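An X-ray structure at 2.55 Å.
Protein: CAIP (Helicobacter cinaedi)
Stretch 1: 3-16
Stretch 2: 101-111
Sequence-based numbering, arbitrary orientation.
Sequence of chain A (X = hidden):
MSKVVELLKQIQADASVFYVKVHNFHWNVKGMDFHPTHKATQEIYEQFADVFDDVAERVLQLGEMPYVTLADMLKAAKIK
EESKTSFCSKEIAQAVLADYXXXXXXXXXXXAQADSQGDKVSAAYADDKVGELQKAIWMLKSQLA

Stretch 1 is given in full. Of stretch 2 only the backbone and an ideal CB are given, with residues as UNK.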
# COMPACT_ATOMS: atom_id res chain seq x y z
N LYS A 3 38.65 25.33 0.78
CA LYS A 3 37.52 25.41 1.70
C LYS A 3 36.26 24.59 1.30
O LYS A 3 35.79 24.60 0.15
CB LYS A 3 37.13 26.87 1.90
CG LYS A 3 35.94 27.08 2.77
CD LYS A 3 36.27 26.64 4.15
CE LYS A 3 35.00 26.47 4.92
NZ LYS A 3 35.08 25.24 5.71
N VAL A 4 35.73 23.91 2.31
CA VAL A 4 34.55 23.07 2.13
C VAL A 4 33.33 23.91 1.79
O VAL A 4 32.60 23.61 0.83
CB VAL A 4 34.33 22.22 3.40
CG1 VAL A 4 32.93 21.65 3.44
CG2 VAL A 4 35.40 21.14 3.48
N VAL A 5 33.10 24.98 2.55
CA VAL A 5 31.93 25.81 2.31
C VAL A 5 31.99 26.45 0.92
O VAL A 5 30.98 26.52 0.21
CB VAL A 5 31.79 26.87 3.41
CG1 VAL A 5 30.70 27.88 3.05
CG2 VAL A 5 31.46 26.21 4.72
N GLU A 6 33.18 26.89 0.50
CA GLU A 6 33.31 27.53 -0.80
C GLU A 6 32.97 26.56 -1.92
O GLU A 6 32.32 26.93 -2.90
CB GLU A 6 34.71 28.11 -0.98
CG GLU A 6 35.06 29.23 0.03
CD GLU A 6 36.57 29.52 0.17
OE1 GLU A 6 36.96 30.34 1.04
OE2 GLU A 6 37.39 28.93 -0.58
N LEU A 7 33.39 25.30 -1.80
CA LEU A 7 33.05 24.32 -2.82
C LEU A 7 31.56 23.99 -2.80
O LEU A 7 30.94 23.81 -3.86
CB LEU A 7 33.91 23.06 -2.66
CG LEU A 7 35.26 23.09 -3.38
CD1 LEU A 7 36.14 21.95 -2.94
CD2 LEU A 7 35.03 22.98 -4.89
N LEU A 8 30.97 23.90 -1.60
CA LEU A 8 29.54 23.64 -1.48
C LEU A 8 28.69 24.72 -2.16
O LEU A 8 27.72 24.40 -2.85
CB LEU A 8 29.16 23.50 -0.01
CG LEU A 8 29.54 22.24 0.77
CD1 LEU A 8 29.27 22.49 2.25
CD2 LEU A 8 28.81 20.98 0.27
N LYS A 9 29.01 26.02 -1.95
CA LYS A 9 28.17 27.04 -2.58
C LYS A 9 28.41 27.12 -4.07
O LYS A 9 27.51 27.52 -4.82
CB LYS A 9 28.32 28.43 -1.96
CG LYS A 9 28.78 28.52 -0.56
CD LYS A 9 28.48 29.90 -0.00
CE LYS A 9 28.84 30.98 -1.00
NZ LYS A 9 28.34 32.32 -0.55
N GLN A 10 29.61 26.76 -4.52
CA GLN A 10 29.83 26.65 -5.95
C GLN A 10 28.93 25.55 -6.54
O GLN A 10 28.24 25.76 -7.55
CB GLN A 10 31.31 26.39 -6.22
CG GLN A 10 31.67 26.26 -7.69
CD GLN A 10 31.51 27.56 -8.45
OE1 GLN A 10 31.94 28.61 -7.98
NE2 GLN A 10 30.88 27.50 -9.59
N ILE A 11 28.89 24.38 -5.88
CA ILE A 11 27.97 23.32 -6.29
C ILE A 11 26.52 23.84 -6.30
O ILE A 11 25.74 23.55 -7.20
CB ILE A 11 28.11 22.11 -5.36
CG1 ILE A 11 29.54 21.52 -5.41
CG2 ILE A 11 27.06 21.06 -5.69
CD1 ILE A 11 29.65 20.11 -5.08
N GLN A 12 26.16 24.62 -5.27
CA GLN A 12 24.82 25.17 -5.18
C GLN A 12 24.49 26.03 -6.40
O GLN A 12 23.44 25.85 -7.04
CB GLN A 12 24.68 25.98 -3.89
CG GLN A 12 23.27 26.44 -3.61
CD GLN A 12 23.19 27.58 -2.62
OE1 GLN A 12 24.20 28.03 -2.09
NE2 GLN A 12 21.98 28.07 -2.37
N ALA A 13 25.38 26.96 -6.75
CA ALA A 13 25.10 27.88 -7.85
C ALA A 13 25.01 27.13 -9.18
O ALA A 13 24.12 27.41 -10.00
CB ALA A 13 26.17 28.97 -7.91
N ASP A 14 25.92 26.19 -9.42
CA ASP A 14 25.86 25.45 -10.67
C ASP A 14 24.64 24.52 -10.71
O ASP A 14 24.09 24.28 -11.79
CB ASP A 14 27.15 24.67 -10.90
CG ASP A 14 28.36 25.58 -11.14
OD1 ASP A 14 28.28 26.53 -11.96
OD2 ASP A 14 29.39 25.33 -10.50
N ALA A 15 24.22 23.99 -9.54
CA ALA A 15 23.00 23.18 -9.52
C ALA A 15 21.79 23.99 -9.94
O ALA A 15 20.94 23.51 -10.70
CB ALA A 15 22.75 22.56 -8.14
N SER A 16 21.67 25.24 -9.45
CA SER A 16 20.48 26.01 -9.80
C SER A 16 20.47 26.36 -11.29
O SER A 16 19.40 26.40 -11.90
CB SER A 16 20.35 27.28 -8.94
OG SER A 16 21.33 28.26 -9.23
N UNK A 101 30.62 15.65 -16.11
CA UNK A 101 32.06 15.59 -15.90
C UNK A 101 32.52 16.77 -15.06
O UNK A 101 33.46 16.66 -14.26
CB UNK A 101 32.80 15.57 -17.24
N UNK A 102 31.86 17.91 -15.25
CA UNK A 102 32.16 19.07 -14.44
C UNK A 102 31.74 18.85 -12.99
O UNK A 102 32.54 19.07 -12.07
CB UNK A 102 31.47 20.31 -15.01
N UNK A 103 30.52 18.37 -12.77
CA UNK A 103 30.08 18.08 -11.40
C UNK A 103 30.95 16.99 -10.77
O UNK A 103 31.21 17.04 -9.56
CB UNK A 103 28.61 17.65 -11.39
N UNK A 104 31.41 16.02 -11.55
CA UNK A 104 32.27 14.99 -10.98
C UNK A 104 33.54 15.60 -10.39
O UNK A 104 33.90 15.31 -9.24
CB UNK A 104 32.63 13.95 -12.04
N UNK A 105 34.23 16.47 -11.16
CA UNK A 105 35.40 17.17 -10.62
C UNK A 105 35.06 17.92 -9.34
O UNK A 105 35.76 17.80 -8.33
CB UNK A 105 35.96 18.14 -11.66
N UNK A 106 33.95 18.66 -9.36
CA UNK A 106 33.55 19.48 -8.22
C UNK A 106 33.33 18.62 -6.96
O UNK A 106 33.86 18.93 -5.89
CB UNK A 106 32.28 20.26 -8.56
N UNK A 107 32.59 17.51 -7.09
CA UNK A 107 32.34 16.67 -5.93
C UNK A 107 33.60 15.93 -5.50
O UNK A 107 33.80 15.72 -4.29
CB UNK A 107 31.22 15.67 -6.23
N UNK A 108 34.45 15.56 -6.45
CA UNK A 108 35.72 14.94 -6.08
C UNK A 108 36.57 15.88 -5.25
O UNK A 108 37.10 15.50 -4.21
CB UNK A 108 36.49 14.51 -7.33
N UNK A 109 36.71 17.13 -5.69
CA UNK A 109 37.55 18.04 -4.93
C UNK A 109 36.92 18.37 -3.58
O UNK A 109 37.63 18.51 -2.58
CB UNK A 109 37.80 19.32 -5.73
N UNK A 110 35.59 18.43 -3.50
CA UNK A 110 34.92 18.58 -2.22
C UNK A 110 35.26 17.44 -1.26
O UNK A 110 35.49 17.67 -0.07
CB UNK A 110 33.41 18.65 -2.43
N UNK A 111 35.28 16.21 -1.76
CA UNK A 111 35.59 15.08 -0.89
C UNK A 111 37.03 15.15 -0.37
O UNK A 111 37.28 14.94 0.82
CB UNK A 111 35.37 13.76 -1.64

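Stretch 2 is helical throughout and runs nearly antiparallel to helix 4-16, at 160°, with the axes 9.7 Å apart at their closest.

Position 101 has nothing of stretch 1 within 5.5 Å of its ideal CB. It is Glu-101, which makes no contact here; many residues would suit.

Position 102 points toward stretch 1, but across a gap. Asp-14 offers a carboxylate there, beside the amide of Gln-10. A long side chain ending in a donor would suit: Lys, Arg or Tyr. It is Tyr-102, with chi1 t. Tyr-102 OH donates a hydrogen bond to Asp-14 OD2 at 2.6 Å. Asp-14 OD2 also accepts from Gln-10 NE2 at 2.8 Å, so one oxygen serves both helices.

Position 103 points sideways, and its CB is again distant. A long apolar side chain is needed to come near; Phe or Met is plausible. It is Phe-103, with chi1 m. Phe-103 CZ lies 3.7 Å from Asp-14 O, which is at the ring edge.

Positions 104 and 105 are out of reach of stretch 1, which sets no requirement. They are Leu-104 and Lys-105.

Position 106 points toward stretch 1. Its ideal CB is 4.4 Å from Ile-11 CG1 and 5.3 Å from Leu-7 CD2. A medium apolar residue, Leu, Ile, Val or Met, would suit. It is Leu-106, a knob among Leu-7, Gln-10, Ile-11 and Asp-14. Leu-106 CG packs 3.8 Å from Ile-11 CG1.

Position 107 points away, yet its ideal CB is 4.8 Å from Ile-11 CD1. A side chain turning back could cover that methyl; an aromatic, Leu or Met would do. It is Phe-107. Ile-11 CD1 lies over the ring face, 3.5 Å from the centroid of the Phe-107 ring, a CH-pi contact.

Position 108 is out of reach, so stretch 1 does not restrict it; a polar residue is one of many that would do. It is Thr-108; Thr-108 OG1 donates a hydrogen bond to Leu-104 O at 2.6 Å.

Position 109 points sideways, with its ideal CB 4.2 Å from Leu-7 CD1. A side chain with an aliphatic stem, such as Glu, Gln, Lys or Met, would fit. It is Glu-109; Glu-109 CG lies 3.8 Å from Leu-7 CD1.

Position 110 points sideways beside Leu-7 and Ile-11, with Val-4 and Leu-8 beyond. Leu, Ile or Met would suit this apolar hollow. It is Leu-110, a knob among these four. Leu-110 CD2 meets Leu-8 CD2 at 3.7 Å, and Leu-110 CD1 meets Val-4 CG1 at 4.1 Å.

Position 111 points away, and stretch 1 imposes nothing. It is Ser-111.

Stretch 2, residues 101-111: EYFLKLFTELS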
# COMPACT_ATOMS: atom_id res chain seq x y z
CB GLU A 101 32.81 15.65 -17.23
CG GLU A 101 32.23 14.79 -18.30
CD GLU A 101 33.00 13.55 -18.50
OE1 GLU A 101 33.45 12.98 -17.48
OE2 GLU A 101 33.12 13.12 -19.68
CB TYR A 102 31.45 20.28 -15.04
CG TYR A 102 31.50 21.50 -14.17
CD1 TYR A 102 30.37 21.91 -13.46
CD2 TYR A 102 32.67 22.22 -14.03
CE1 TYR A 102 30.40 23.03 -12.66
CE2 TYR A 102 32.71 23.33 -13.23
CZ TYR A 102 31.57 23.74 -12.55
OH TYR A 102 31.61 24.86 -11.74
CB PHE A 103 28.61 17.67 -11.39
CG PHE A 103 27.64 18.84 -11.43
CD1 PHE A 103 27.46 19.66 -10.32
CD2 PHE A 103 26.90 19.11 -12.58
CE1 PHE A 103 26.53 20.72 -10.35
CE2 PHE A 103 25.99 20.16 -12.62
CZ PHE A 103 25.81 20.98 -11.51
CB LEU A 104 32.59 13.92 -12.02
CG LEU A 104 33.61 12.87 -11.62
CD1 LEU A 104 33.07 11.91 -10.56
CD2 LEU A 104 34.03 12.09 -12.84
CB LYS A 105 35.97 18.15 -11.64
CG LYS A 105 36.87 17.56 -12.71
CD LYS A 105 37.58 18.69 -13.47
CE LYS A 105 36.61 19.52 -14.33
NZ LYS A 105 36.35 18.90 -15.67
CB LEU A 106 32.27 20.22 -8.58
CG LEU A 106 32.14 21.69 -8.24
CD1 LEU A 106 33.41 22.39 -8.70
CD2 LEU A 106 30.90 22.23 -8.96
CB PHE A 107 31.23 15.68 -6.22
CG PHE A 107 29.87 16.26 -6.05
CD1 PHE A 107 29.37 16.54 -4.78
CD2 PHE A 107 29.09 16.56 -7.16
CE1 PHE A 107 28.11 17.08 -4.62
CE2 PHE A 107 27.83 17.10 -7.00
CZ PHE A 107 27.34 17.36 -5.73
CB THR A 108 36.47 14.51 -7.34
OG1 THR A 108 35.62 13.67 -8.13
CG2 THR A 108 37.75 13.78 -6.98
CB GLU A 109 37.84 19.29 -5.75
CG GLU A 109 38.81 20.26 -5.06
CD GLU A 109 40.16 19.59 -4.66
OE1 GLU A 109 40.58 18.61 -5.34
OE2 GLU A 109 40.77 20.04 -3.65
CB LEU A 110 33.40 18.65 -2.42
CG LEU A 110 32.50 18.63 -1.18
CD1 LEU A 110 32.78 19.78 -0.25
CD2 LEU A 110 31.03 18.59 -1.56
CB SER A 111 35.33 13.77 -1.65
OG SER A 111 35.55 12.65 -0.81
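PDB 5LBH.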